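Local coordinates for protein glutamate receptor IIB (Drosophila melanogaster, PDB 4WXJ) that binds L-glutamate through this ligand-binding domain and probably acts as a subunit of glutamate-gated ion channels at the postsynaptic membrane, at residues L204-Y207 with V208-C212; G69-A73 with N74-W78; R250-L253 with F254-R257; L50-E53 with C54-D57; H132-V135 with D136-K139. All coordinates share one frame; numbering follows the deposited sequence.

In the fold
Along the chain the order is contact 4, contact 2, contact 5, contact 1 and contact 3, all in the two-lobed ligand-binding domain, which has the periplasmic-binding-protein fold and holds glutamate between its lobes. Contacts 2, 3 and 4 belong to the first lobe, contacts 1 and 5 to the second. Contacts 3 and 4 are neighbours, their centres about 17 Å apart, because helix 252-261 packs on helix 42-54. Contact 1 touches F261 of helix 252-261, the helix of contact 3, and its nearest atoms are about 5 Å from that contact. Contacts 4 and 5 lie farthest apart, about 48 Å between centres, towards the outer ends of the two lobes. Contact 2 is the hairpin beside the glutamate-binding R103.

Contact 1: residues L204-Y207 with V208-C212; sequences LQYY and VQRNC
L204-V208 is the last turn of helix 201-208, and the chain then leaves the helix towards C212; V208 N donates to L204 O and Q209 N to Q205 O. Past these bonds the spacing shortens, and R210 N reaches Y207 O from above the carbonyl plane. Y207 O takes a second, straight bond from N211 ND2 (2.8 Å, N-H...O 174°). R210 extends its chain so that the guanidinium lies flat over one face of the Y206 ring, centres 3.8 Å apart and planes at 19°. R210 NH1 also donates to Y206 O, on a lone pair in the carbonyl plane, at 2.8 Å. With CG anti to the backbone N (chi1 175°), the Y206 ring stands beside the residue's own carbonyl, where one guanidinium can reach both. A serine here would remove the stacking face, and the R210 guanidinium, keeping its NH1 bond to the backbone, would probably be freer to swing. Alongside, Q205 NE2 donates to Q209 OE1 at 3.3 Å, while Q209 NE2 bonds to F261 O. L204 packs on strand 108-123 and Y207 on helix 181-191; Y206 touches F261 of helix 252-261, and C212, disulfide-bonded to C268, leads towards strand 214-230.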
loop_
_atom_site.group_PDB
_atom_site.type_symbol
_atom_site.label_atom_id
_atom_site.label_comp_id
_atom_site.label_asym_id
_atom_site.label_seq_id
_atom_site.Cartn_x
_atom_site.Cartn_y
_atom_site.Cartn_z
ATOM N N LEU A 204 3.805 3.292 7.586
ATOM C CA LEU A 204 4.822 3.944 8.397
ATOM C C LEU A 204 4.536 3.729 9.876
ATOM O O LEU A 204 5.439 3.407 10.649
ATOM C CB LEU A 204 4.887 5.441 8.084
ATOM C CG LEU A 204 6.112 6.180 8.635
ATOM C CD1 LEU A 204 6.480 7.340 7.726
ATOM C CD2 LEU A 204 5.872 6.684 10.049
ATOM N N GLN A 205 3.276 3.911 10.262
ATOM C CA GLN A 205 2.862 3.715 11.647
ATOM C C GLN A 205 3.146 2.287 12.090
ATOM O O GLN A 205 3.656 2.058 13.186
ATOM C CB GLN A 205 1.373 4.023 11.818
ATOM C CG GLN A 205 0.875 3.885 13.257
ATOM C CD GLN A 205 -0.639 3.927 13.367
ATOM O OE1 GLN A 205 -1.352 3.879 12.364
ATOM N NE2 GLN A 205 -1.136 4.014 14.595
ATOM N N TYR A 206 2.809 1.332 11.229
ATOM C CA TYR A 206 2.999 -0.078 11.539
ATOM C C TYR A 206 4.453 -0.402 11.855
ATOM O O TYR A 206 4.740 -1.110 12.821
ATOM C CB TYR A 206 2.527 -0.953 10.380
ATOM C CG TYR A 206 2.816 -2.419 10.595
ATOM C CD1 TYR A 206 1.961 -3.212 11.351
ATOM C CD2 TYR A 206 3.948 -3.012 10.052
ATOM C CE1 TYR A 206 2.224 -4.552 11.554
ATOM C CE2 TYR A 206 4.218 -4.352 10.250
ATOM C CZ TYR A 206 3.353 -5.117 11.003
ATOM O OH TYR A 206 3.616 -6.451 11.203
ATOM N N TYR A 207 5.366 0.118 11.040
ATOM C CA TYR A 207 6.779 -0.224 11.161
ATOM C C TYR A 207 7.500 0.603 12.222
ATOM O O TYR A 207 8.399 0.099 12.894
ATOM C CB TYR A 207 7.481 -0.061 9.809
ATOM C CG TYR A 207 7.258 -1.230 8.876
ATOM C CD1 TYR A 207 7.934 -2.428 9.064
ATOM C CD2 TYR A 207 6.381 -1.135 7.804
ATOM C CE1 TYR A 207 7.738 -3.501 8.218
ATOM C CE2 TYR A 207 6.178 -2.202 6.950
ATOM C CZ TYR A 207 6.860 -3.384 7.163
ATOM O OH TYR A 207 6.664 -4.453 6.318
ATOM N N VAL A 208 7.109 1.863 12.382
ATOM C CA VAL A 208 7.786 2.737 13.334
ATOM C C VAL A 208 7.494 2.286 14.767
ATOM O O VAL A 208 8.314 2.469 15.666
ATOM C CB VAL A 208 7.376 4.217 13.144
ATOM C CG1 VAL A 208 6.007 4.498 13.758
ATOM C CG2 VAL A 208 8.426 5.140 13.739
ATOM N N GLN A 209 6.325 1.686 14.968
ATOM C CA GLN A 209 5.938 1.175 16.278
ATOM C C GLN A 209 6.688 -0.103 16.654
ATOM O O GLN A 209 6.784 -0.447 17.831
ATOM C CB GLN A 209 4.431 0.916 16.311
ATOM C CG GLN A 209 3.590 2.184 16.342
ATOM C CD GLN A 209 2.085 1.930 16.270
ATOM O OE1 GLN A 209 1.290 2.851 16.465
ATOM N NE2 GLN A 209 1.690 0.687 15.987
ATOM N N ARG A 210 7.220 -0.797 15.650
ATOM C CA ARG A 210 7.898 -2.078 15.854
ATOM C C ARG A 210 9.417 -1.977 15.681
ATOM O O ARG A 210 10.123 -2.986 15.728
ATOM C CB ARG A 210 7.327 -3.121 14.887
ATOM C CG ARG A 210 5.913 -3.550 15.241
ATOM C CD ARG A 210 5.210 -4.239 14.086
ATOM N NE ARG A 210 3.868 -4.675 14.465
ATOM C CZ ARG A 210 2.829 -3.859 14.626
ATOM N NH1 ARG A 210 2.965 -2.551 14.445
ATOM N NH2 ARG A 210 1.647 -4.352 14.971
ATOM N N ASN A 211 9.910 -0.757 15.486
ATOM C CA ASN A 211 11.339 -0.506 15.307
ATOM C C ASN A 211 11.732 0.810 15.973
ATOM O O ASN A 211 11.537 1.889 15.413
ATOM C CB ASN A 211 11.703 -0.481 13.821
ATOM C CG ASN A 211 11.473 -1.820 13.143
ATOM O OD1 ASN A 211 12.371 -2.658 13.074
ATOM N ND2 ASN A 211 10.261 -2.028 12.642
ATOM N N CYS A 212 12.294 0.703 17.172
ATOM C CA CYS A 212 12.524 1.858 18.036
ATOM C C CYS A 212 13.619 2.799 17.529
ATOM O O CYS A 212 13.735 3.925 18.008
ATOM C CB CYS A 212 12.872 1.381 19.449
ATOM S SG CYS A 212 11.634 0.278 20.195
#

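Contact 2: residues G69-A73 with N74-W78; sequences GSYDA and NTDEW
D72 faces two residues of the opposing arm at once, D76 and E77, which makes this a G1 beta bulge in the hairpin of strands 71-72 and 77-78. D76 has the left-handed backbone (phi 58°) that the bulge calls for, although it is an aspartate. D72 O sits at the middle of the turn: T75 N donates to it at 2.9 Å from above the carbonyl plane, and D76 N and E77 N add weak bonds. In return D72 N gives E77 O a nearly straight bond of 2.9 Å. The D72 carboxylate folds over the turn as well, its OD1 accepting N74 N at 3.2 Å from above the carboxylate plane, an Asx turn.

On the other face of the hairpin, Y71 lies between D76 and W78. CG is anti to the backbone N (chi1 175°), which carries the phenol along the hairpin to D76. There Y71 OH donates to D76 OD1 at 2.6 Å, on the anti side and tilted out of the carboxylate plane. The Y71 and W78 rings stand obliquely to one another and approach at Y71 CD1 and W78 NE1 (3.6 Å), while Y71 CB sits over the face of the W78 six-membered ring, 3.9 Å from its centroid. W78 also packs on A102 and R103 of helix 101-104, so the base of the hairpin rests against a residue that binds glutamate. G69 O accepts a hydrogen bond from R103 NH2, and the same oxygen lies in the plane of the W78 ring, at its edge, 3.5 Å from CZ3.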
loop_
_atom_site.group_PDB
_atom_site.type_symbol
_atom_site.label_atom_id
_atom_site.label_comp_id
_atom_site.label_asym_id
_atom_site.label_seq_id
_atom_site.Cartn_x
_atom_site.Cartn_y
_atom_site.Cartn_z
ATOM N N GLY A 69 0.858 -3.388 -8.610
ATOM C CA GLY A 69 0.347 -3.184 -9.952
ATOM C C GLY A 69 0.745 -1.833 -10.513
ATOM O O GLY A 69 0.328 -0.790 -10.006
ATOM N N SER A 70 1.560 -1.857 -11.561
ATOM C CA SER A 70 1.999 -0.640 -12.233
ATOM C C SER A 70 2.068 -0.868 -13.736
ATOM O O SER A 70 2.167 -2.006 -14.195
ATOM C CB SER A 70 3.363 -0.191 -11.709
ATOM O OG SER A 70 4.383 -1.079 -12.128
ATOM N N TYR A 71 2.016 0.222 -14.494
ATOM C CA TYR A 71 2.073 0.161 -15.947
ATOM C C TYR A 71 3.507 0.323 -16.437
ATOM O O TYR A 71 4.178 1.299 -16.105
ATOM C CB TYR A 71 1.180 1.244 -16.554
ATOM C CG TYR A 71 1.260 1.349 -18.058
ATOM C CD1 TYR A 71 0.623 0.424 -18.876
ATOM C CD2 TYR A 71 1.963 2.381 -18.661
ATOM C CE1 TYR A 71 0.691 0.522 -20.253
ATOM C CE2 TYR A 71 2.036 2.489 -20.034
ATOM C CZ TYR A 71 1.398 1.558 -20.826
ATOM O OH TYR A 71 1.472 1.666 -22.195
ATOM N N ASP A 72 3.973 -0.649 -17.216
ATOM C CA ASP A 72 5.302 -0.595 -17.808
ATOM C C ASP A 72 5.191 -0.127 -19.253
ATOM O O ASP A 72 4.919 -0.921 -20.154
ATOM C CB ASP A 72 5.983 -1.963 -17.733
ATOM C CG ASP A 72 7.365 -1.964 -18.361
ATOM O OD1 ASP A 72 7.952 -0.873 -18.528
ATOM O OD2 ASP A 72 7.870 -3.060 -18.680
ATOM N N ALA A 73 5.401 1.169 -19.466
ATOM C CA ALA A 73 5.249 1.767 -20.789
ATOM C C ALA A 73 6.221 1.165 -21.798
ATOM O O ALA A 73 6.012 1.263 -23.008
ATOM C CB ALA A 73 5.443 3.271 -20.710
ATOM N N ASN A 74 7.283 0.543 -21.298
ATOM C CA ASN A 74 8.263 -0.107 -22.157
ATOM C C ASN A 74 7.681 -1.342 -22.842
ATOM O O ASN A 74 8.109 -1.709 -23.936
ATOM C CB ASN A 74 9.502 -0.489 -21.345
ATOM C CG ASN A 74 10.604 -1.075 -22.203
ATOM O OD1 ASN A 74 11.258 -0.364 -22.966
ATOM N ND2 ASN A 74 10.823 -2.377 -22.074
ATOM N N THR A 75 6.700 -1.969 -22.194
ATOM C CA THR A 75 6.078 -3.188 -22.711
ATOM C C THR A 75 4.569 -3.039 -22.919
ATOM O O THR A 75 3.929 -3.932 -23.471
ATOM C CB THR A 75 6.316 -4.381 -21.762
ATOM O OG1 THR A 75 5.642 -4.150 -20.518
ATOM C CG2 THR A 75 7.804 -4.579 -21.507
ATOM N N ASP A 76 4.011 -1.916 -22.470
ATOM C CA ASP A 76 2.569 -1.673 -22.548
ATOM C C ASP A 76 1.791 -2.772 -21.820
ATOM O O ASP A 76 0.826 -3.323 -22.350
ATOM C CB ASP A 76 2.116 -1.579 -24.011
ATOM C CG ASP A 76 0.674 -1.115 -24.153
ATOM O OD1 ASP A 76 0.215 -0.310 -23.315
ATOM O OD2 ASP A 76 -0.005 -1.562 -25.102
ATOM N N GLU A 77 2.218 -3.085 -20.600
ATOM C CA GLU A 77 1.585 -4.135 -19.809
ATOM C C GLU A 77 1.560 -3.792 -18.321
ATOM O O GLU A 77 2.431 -3.079 -17.819
ATOM C CB GLU A 77 2.310 -5.467 -20.015
ATOM C CG GLU A 77 1.941 -6.184 -21.303
ATOM C CD GLU A 77 2.698 -7.486 -21.478
ATOM O OE1 GLU A 77 3.453 -7.864 -20.558
ATOM O OE2 GLU A 77 2.538 -8.133 -22.535
ATOM N N TRP A 78 0.547 -4.309 -17.631
ATOM C CA TRP A 78 0.441 -4.183 -16.182
ATOM C C TRP A 78 0.967 -5.438 -15.495
ATOM O O TRP A 78 1.130 -6.482 -16.130
ATOM C CB TRP A 78 -1.010 -3.935 -15.769
ATOM C CG TRP A 78 -1.478 -2.541 -16.011
ATOM C CD1 TRP A 78 -1.959 -2.027 -17.179
ATOM C CD2 TRP A 78 -1.519 -1.474 -15.056
ATOM N NE1 TRP A 78 -2.294 -0.705 -17.011
ATOM C CE2 TRP A 78 -2.034 -0.341 -15.715
ATOM C CE3 TRP A 78 -1.168 -1.367 -13.706
ATOM C CZ2 TRP A 78 -2.207 0.883 -15.074
ATOM C CZ3 TRP A 78 -1.340 -0.150 -13.070
ATOM C CH2 TRP A 78 -1.854 0.959 -13.755
#

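Contact 3: residues R250-L253 with F254-R257; sequences RGEL and FKLR
E252 and K255 reach out side by side, and their tips close a salt bridge three residues apart. K255 NZ donates to E252 OE1 at 2.9 Å, meeting that oxygen on its syn side and somewhat out of the carboxylate plane. E252 OE2 is farther from K255 NZ, at 3.5 Å. The glutamate chain bends at its second torsion (chi2 -64°) and the lysine folds back at chi3 and chi4, which brings the two charges together over the first turn. Placed there, the negative carboxylate would probably also be favoured by the helix dipole.

The backbone acceptors are taken in helical order. K255 N donates to G251 O at 3.3 Å, L256 N to E252 O at 2.8 Å and R257 N to L253 O at 2.9 Å, each approaching tilted from the carbonyl plane. G251 does double duty. It ends helix 237-250 in a Schellman motif, with positive phi (96°), and it stands at the N-cap of helix 252-261, its carbonyl taking the first helical bond. A CB in this backbone conformation would collide with R250 O, so glycine suits the joint between the two helices.

F254 CB brushes G251 O, while its ring leads away from the turn. L253 packs on L46 of helix 42-54 and on L247 of helix 237-250; L256 faces Y42 and D45. The R257 chain extends away from this turn, and its NH1 makes a weak hydrogen bond to Q115 O.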
loop_
_atom_site.group_PDB
_atom_site.type_symbol
_atom_site.label_atom_id
_atom_site.label_comp_id
_atom_site.label_asym_id
_atom_site.label_seq_id
_atom_site.Cartn_x
_atom_site.Cartn_y
_atom_site.Cartn_z
ATOM N N ARG A 250 -20.835 1.010 11.471
ATOM C CA ARG A 250 -20.974 0.239 12.706
ATOM C C ARG A 250 -19.804 0.475 13.657
ATOM O O ARG A 250 -19.924 0.263 14.864
ATOM C CB ARG A 250 -21.085 -1.252 12.394
ATOM C CG ARG A 250 -22.414 -1.668 11.795
ATOM C CD ARG A 250 -23.507 -1.761 12.850
ATOM N NE ARG A 250 -24.762 -2.221 12.263
ATOM C CZ ARG A 250 -25.677 -1.427 11.712
ATOM N NH1 ARG A 250 -25.499 -0.111 11.674
ATOM N NH2 ARG A 250 -26.781 -1.953 11.198
ATOM N N GLY A 251 -18.675 0.913 13.107
ATOM C CA GLY A 251 -17.467 1.118 13.886
ATOM C C GLY A 251 -16.524 -0.070 13.821
ATOM O O GLY A 251 -15.539 -0.129 14.557
ATOM N N GLU A 252 -16.814 -1.015 12.933
ATOM C CA GLU A 252 -16.018 -2.238 12.831
ATOM C C GLU A 252 -14.668 -2.019 12.138
ATOM O O GLU A 252 -13.683 -2.679 12.472
ATOM C CB GLU A 252 -16.812 -3.317 12.091
ATOM C CG GLU A 252 -18.032 -3.811 12.854
ATOM C CD GLU A 252 -17.669 -4.505 14.154
ATOM O OE1 GLU A 252 -16.564 -5.083 14.232
ATOM O OE2 GLU A 252 -18.485 -4.469 15.099
ATOM N N LEU A 253 -14.614 -1.103 11.177
ATOM C CA LEU A 253 -13.356 -0.813 10.495
ATOM C C LEU A 253 -12.410 -0.068 11.432
ATOM O O LEU A 253 -11.189 -0.209 11.341
ATOM C CB LEU A 253 -13.598 -0.002 9.221
ATOM C CG LEU A 253 -14.452 -0.669 8.138
ATOM C CD1 LEU A 253 -14.435 0.173 6.872
ATOM C CD2 LEU A 253 -13.990 -2.092 7.833
ATOM N N PHE A 254 -12.980 0.723 12.336
ATOM C CA PHE A 254 -12.203 1.387 13.377
ATOM C C PHE A 254 -11.531 0.355 14.282
ATOM O O PHE A 254 -10.334 0.438 14.557
ATOM C CB PHE A 254 -13.104 2.312 14.202
ATOM C CG PHE A 254 -12.398 3.000 15.338
ATOM C CD1 PHE A 254 -11.537 4.059 15.098
ATOM C CD2 PHE A 254 -12.605 2.597 16.647
ATOM C CE1 PHE A 254 -10.891 4.695 16.141
ATOM C CE2 PHE A 254 -11.963 3.230 17.694
ATOM C CZ PHE A 254 -11.106 4.282 17.440
ATOM N N LYS A 255 -12.312 -0.618 14.739
ATOM C CA LYS A 255 -11.784 -1.708 15.554
ATOM C C LYS A 255 -10.739 -2.513 14.787
ATOM O O LYS A 255 -9.676 -2.835 15.321
ATOM C CB LYS A 255 -12.914 -2.636 16.006
ATOM C CG LYS A 255 -13.803 -2.072 17.106
ATOM C CD LYS A 255 -15.089 -2.883 17.261
ATOM C CE LYS A 255 -14.830 -4.310 17.733
ATOM N NZ LYS A 255 -15.717 -5.292 17.044
ATOM N N LEU A 256 -11.052 -2.834 13.536
ATOM C CA LEU A 256 -10.169 -3.646 12.704
ATOM C C LEU A 256 -8.831 -2.954 12.472
ATOM O O LEU A 256 -7.786 -3.603 12.448
ATOM C CB LEU A 256 -10.835 -3.952 11.363
ATOM C CG LEU A 256 -10.045 -4.855 10.415
ATOM C CD1 LEU A 256 -9.820 -6.229 11.023
ATOM C CD2 LEU A 256 -10.759 -4.973 9.074
ATOM N N ARG A 257 -8.866 -1.637 12.293
ATOM C CA ARG A 257 -7.645 -0.868 12.095
ATOM C C ARG A 257 -6.793 -0.902 13.357
ATOM O O ARG A 257 -5.581 -1.100 13.292
ATOM C CB ARG A 257 -7.965 0.578 11.707
ATOM C CG ARG A 257 -6.731 1.421 11.423
ATOM C CD ARG A 257 -7.070 2.661 10.603
ATOM N NE ARG A 257 -5.875 3.427 10.254
ATOM C CZ ARG A 257 -5.857 4.443 9.396
ATOM N NH1 ARG A 257 -6.973 4.826 8.786
ATOM N NH2 ARG A 257 -4.721 5.077 9.142
#

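Contact 4: residues L50-E53 with C54-D57; sequences LAQE and CKFD
F56 folds back onto the end of helix 42-54 and lays its ring against A51. From CB, the first torsion (chi1 62°) sets CG between the backbone N and the carbonyl carbon, which turns the ring towards the helix. F56 CD1 comes to 4.0 Å from A51 CB, and F56 CD2 stands as far from A51 CA. Farther out, F56 CE1 touches A51 CB at 3.7 Å, while F56 CE2 nears L50 O at 3.4 Å. The tip, F56 CZ, is 3.5 Å from A51 CA, so the A51 CA-H points over the ring face in a CH-pi contact, towards the rim.

The ring can sit there because the helix has stopped: K55 takes a positive phi (59°), in the helix-to-strand turn that joins helix 42-54 to strand 57-62 in this alpha/beta lobe. F56 N then donates to A51 O at 3.2 Å, in the carbonyl plane on a lone pair, and K55 N adds a weak bond to the same oxygen. C54 N still makes the helical bond to L50 O. K55 bends back at chi2, and K55 NZ donates to Q52 O at 3.1 Å, again on a lone pair. F56 also meets the Y11 ring and L240 of helix 237-250.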
loop_
_atom_site.group_PDB
_atom_site.type_symbol
_atom_site.label_atom_id
_atom_site.label_comp_id
_atom_site.label_asym_id
_atom_site.label_seq_id
_atom_site.Cartn_x
_atom_site.Cartn_y
_atom_site.Cartn_z
ATOM N N LEU A 50 -16.687 -9.027 4.954
ATOM C CA LEU A 50 -17.468 -8.685 3.772
ATOM C C LEU A 50 -18.163 -9.913 3.197
ATOM O O LEU A 50 -19.272 -9.819 2.672
ATOM C CB LEU A 50 -16.576 -8.047 2.704
ATOM C CG LEU A 50 -16.155 -6.598 2.949
ATOM C CD1 LEU A 50 -15.086 -6.178 1.950
ATOM C CD2 LEU A 50 -17.354 -5.669 2.860
ATOM N N ALA A 51 -17.502 -11.061 3.290
ATOM C CA ALA A 51 -18.073 -12.309 2.801
ATOM C C ALA A 51 -19.337 -12.646 3.581
ATOM O O ALA A 51 -20.311 -13.145 3.018
ATOM C CB ALA A 51 -17.065 -13.436 2.911
ATOM N N GLN A 52 -19.312 -12.363 4.878
ATOM C CA GLN A 52 -20.459 -12.618 5.739
ATOM C C GLN A 52 -21.518 -11.538 5.544
ATOM O O GLN A 52 -22.716 -11.801 5.644
ATOM C CB GLN A 52 -20.029 -12.675 7.206
ATOM C CG GLN A 52 -20.991 -13.442 8.097
ATOM C CD GLN A 52 -21.194 -12.782 9.445
ATOM O OE1 GLN A 52 -20.262 -12.224 10.026
ATOM N NE2 GLN A 52 -22.421 -12.840 9.951
ATOM N N GLU A 53 -21.065 -10.320 5.262
ATOM C CA GLU A 53 -21.962 -9.183 5.090
ATOM C C GLU A 53 -22.636 -9.208 3.720
ATOM O O GLU A 53 -23.834 -8.948 3.604
ATOM C CB GLU A 53 -21.192 -7.872 5.268
ATOM C CG GLU A 53 -22.063 -6.624 5.257
ATOM C CD GLU A 53 -23.017 -6.565 6.433
ATOM O OE1 GLU A 53 -22.685 -7.117 7.503
ATOM O OE2 GLU A 53 -24.102 -5.965 6.285
ATOM N N CYS A 54 -21.858 -9.523 2.690
ATOM C CA CYS A 54 -22.339 -9.487 1.311
ATOM C C CYS A 54 -22.741 -10.870 0.801
ATOM O O CYS A 54 -23.273 -11.000 -0.301
ATOM C CB CYS A 54 -21.264 -8.893 0.400
ATOM S SG CYS A 54 -20.693 -7.254 0.903
ATOM N N LYS A 55 -22.477 -11.895 1.608
ATOM C CA LYS A 55 -22.826 -13.275 1.274
ATOM C C LYS A 55 -22.170 -13.747 -0.021
ATOM O O LYS A 55 -22.781 -13.726 -1.089
ATOM C CB LYS A 55 -24.347 -13.437 1.179
ATOM C CG LYS A 55 -25.093 -13.109 2.468
ATOM C CD LYS A 55 -24.563 -13.918 3.646
ATOM C CE LYS A 55 -25.330 -13.629 4.923
ATOM N NZ LYS A 55 -24.633 -14.198 6.111
ATOM N N PHE A 56 -20.915 -14.171 0.094
ATOM C CA PHE A 56 -20.199 -14.792 -1.012
ATOM C C PHE A 56 -19.084 -15.674 -0.464
ATOM O O PHE A 56 -18.588 -15.441 0.639
ATOM C CB PHE A 56 -19.627 -13.734 -1.969
ATOM C CG PHE A 56 -18.617 -12.807 -1.337
ATOM C CD1 PHE A 56 -17.312 -13.220 -1.117
ATOM C CD2 PHE A 56 -18.970 -11.514 -0.985
ATOM C CE1 PHE A 56 -16.385 -12.368 -0.543
ATOM C CE2 PHE A 56 -18.045 -10.656 -0.413
ATOM C CZ PHE A 56 -16.752 -11.084 -0.192
ATOM N N ASP A 57 -18.706 -16.693 -1.229
ATOM C CA ASP A 57 -17.521 -17.482 -0.918
ATOM C C ASP A 57 -16.329 -16.854 -1.619
ATOM O O ASP A 57 -16.498 -16.042 -2.529
ATOM C CB ASP A 57 -17.696 -18.940 -1.344
ATOM C CG ASP A 57 -18.425 -19.764 -0.304
ATOM O OD1 ASP A 57 -17.747 -20.365 0.557
ATOM O OD2 ASP A 57 -19.672 -19.808 -0.343
#

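Contact 5: residues H132-V135 with D136-K139; sequences HDLV and DQNK
Q137 folds its side chain back at the C-terminal end of helix 131-135 to bond the L134 carbonyl, so that a glutamine amide, where a further helical turn would have supplied a backbone N-H, closes the C-terminus. Here the contact is tight. Q137 NE2 donates to L134 O at 2.7 Å along a nearly straight line (N-H...O 170°), on a lone pair in the carbonyl plane and within the plane of the glutamine amide. CG stands between the backbone N and the carbonyl carbon (chi1 57°), and a second bend (chi2 84°) curls the chain round, so that Q137 CG also lies 3.2 Å from D133 O. The other end of the amide is used too, OE1 accepting V140 N, just before strand 141-143. An alanine here would take away the amide, and L134 O would probably be left without its NE2 donor while the link to V140 N was lost.

The other side of the turn is looser. D136 N shares its hydrogen between two weak bonds, to H132 O and to D133 O. The exposed D136 carboxylate does not reach the H132 ring, its OD2 being 4.6 Å from NE2. V135 packs on A165 of helix 160-171, and K168 NZ of that helix bonds to Q137 O. On the buried side, L134 CD1 rests 3.6 Å from Q137 NE2.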
loop_
_atom_site.group_PDB
_atom_site.type_symbol
_atom_site.label_atom_id
_atom_site.label_comp_id
_atom_site.label_asym_id
_atom_site.label_seq_id
_atom_site.Cartn_x
_atom_site.Cartn_y
_atom_site.Cartn_z
ATOM N N HIS A 132 10.503 19.642 2.557
ATOM C CA HIS A 132 11.250 20.721 1.914
ATOM C C HIS A 132 12.725 20.645 2.290
ATOM O O HIS A 132 13.601 20.834 1.449
ATOM C CB HIS A 132 10.686 22.090 2.301
ATOM C CG HIS A 132 11.441 23.241 1.708
ATOM N ND1 HIS A 132 11.614 24.441 2.366
ATOM C CD2 HIS A 132 12.069 23.376 0.514
ATOM C CE1 HIS A 132 12.317 25.263 1.606
ATOM N NE2 HIS A 132 12.604 24.640 0.476
ATOM N N ASP A 133 12.993 20.369 3.561
ATOM C CA ASP A 133 14.365 20.244 4.035
ATOM C C ASP A 133 15.038 19.022 3.416
ATOM O O ASP A 133 16.207 19.076 3.037
ATOM C CB ASP A 133 14.399 20.153 5.563
ATOM C CG ASP A 133 13.855 21.402 6.236
ATOM O OD1 ASP A 133 13.830 22.472 5.590
ATOM O OD2 ASP A 133 13.454 21.313 7.416
ATOM N N LEU A 134 14.292 17.926 3.308
ATOM C CA LEU A 134 14.823 16.683 2.753
ATOM C C LEU A 134 15.249 16.852 1.294
ATOM O O LEU A 134 16.318 16.387 0.894
ATOM C CB LEU A 134 13.783 15.564 2.870
ATOM C CG LEU A 134 14.191 14.185 2.344
ATOM C CD1 LEU A 134 15.412 13.649 3.078
ATOM C CD2 LEU A 134 13.029 13.210 2.458
ATOM N N VAL A 135 14.417 17.520 0.503
ATOM C CA VAL A 135 14.700 17.694 -0.918
ATOM C C VAL A 135 15.780 18.745 -1.164
ATOM O O VAL A 135 16.449 18.722 -2.196
ATOM C CB VAL A 135 13.429 18.097 -1.709
ATOM C CG1 VAL A 135 12.351 17.039 -1.563
ATOM C CG2 VAL A 135 12.902 19.456 -1.256
ATOM N N ASP A 136 15.948 19.663 -0.216
ATOM C CA ASP A 136 16.868 20.782 -0.398
ATOM C C ASP A 136 18.304 20.422 -0.005
ATOM O O ASP A 136 19.191 21.275 -0.017
ATOM C CB ASP A 136 16.386 21.990 0.412
ATOM C CG ASP A 136 16.977 23.301 -0.077
ATOM O OD1 ASP A 136 17.246 23.426 -1.291
ATOM O OD2 ASP A 136 17.164 24.211 0.757
ATOM N N GLN A 137 18.525 19.155 0.339
ATOM C CA GLN A 137 19.863 18.646 0.630
ATOM C C GLN A 137 20.083 17.336 -0.120
ATOM O O GLN A 137 19.181 16.850 -0.805
ATOM C CB GLN A 137 20.055 18.454 2.138
ATOM C CG GLN A 137 19.037 17.535 2.803
ATOM C CD GLN A 137 19.394 16.068 2.679
ATOM O OE1 GLN A 137 20.460 15.637 3.119
ATOM N NE2 GLN A 137 18.503 15.290 2.075
ATOM N N ASN A 138 21.281 16.772 0.000
ATOM C CA ASN A 138 21.611 15.534 -0.702
ATOM C C ASN A 138 22.579 14.644 0.075
ATOM O O ASN A 138 23.096 13.664 -0.464
ATOM C CB ASN A 138 22.192 15.855 -2.081
ATOM C CG ASN A 138 23.459 16.681 -2.003
ATOM O OD1 ASN A 138 23.425 17.863 -1.662
ATOM N ND2 ASN A 138 24.588 16.063 -2.333
ATOM N N LYS A 139 22.824 14.985 1.336
ATOM C CA LYS A 139 23.604 14.124 2.218
ATOM C C LYS A 139 22.795 12.876 2.562
ATOM O O LYS A 139 23.326 11.765 2.585
ATOM C CB LYS A 139 24.009 14.875 3.489
ATOM C CG LYS A 139 24.359 13.969 4.663
ATOM C CD LYS A 139 25.096 14.726 5.756
ATOM C CE LYS A 139 24.714 14.219 7.140
ATOM N NZ LYS A 139 24.824 12.738 7.258
#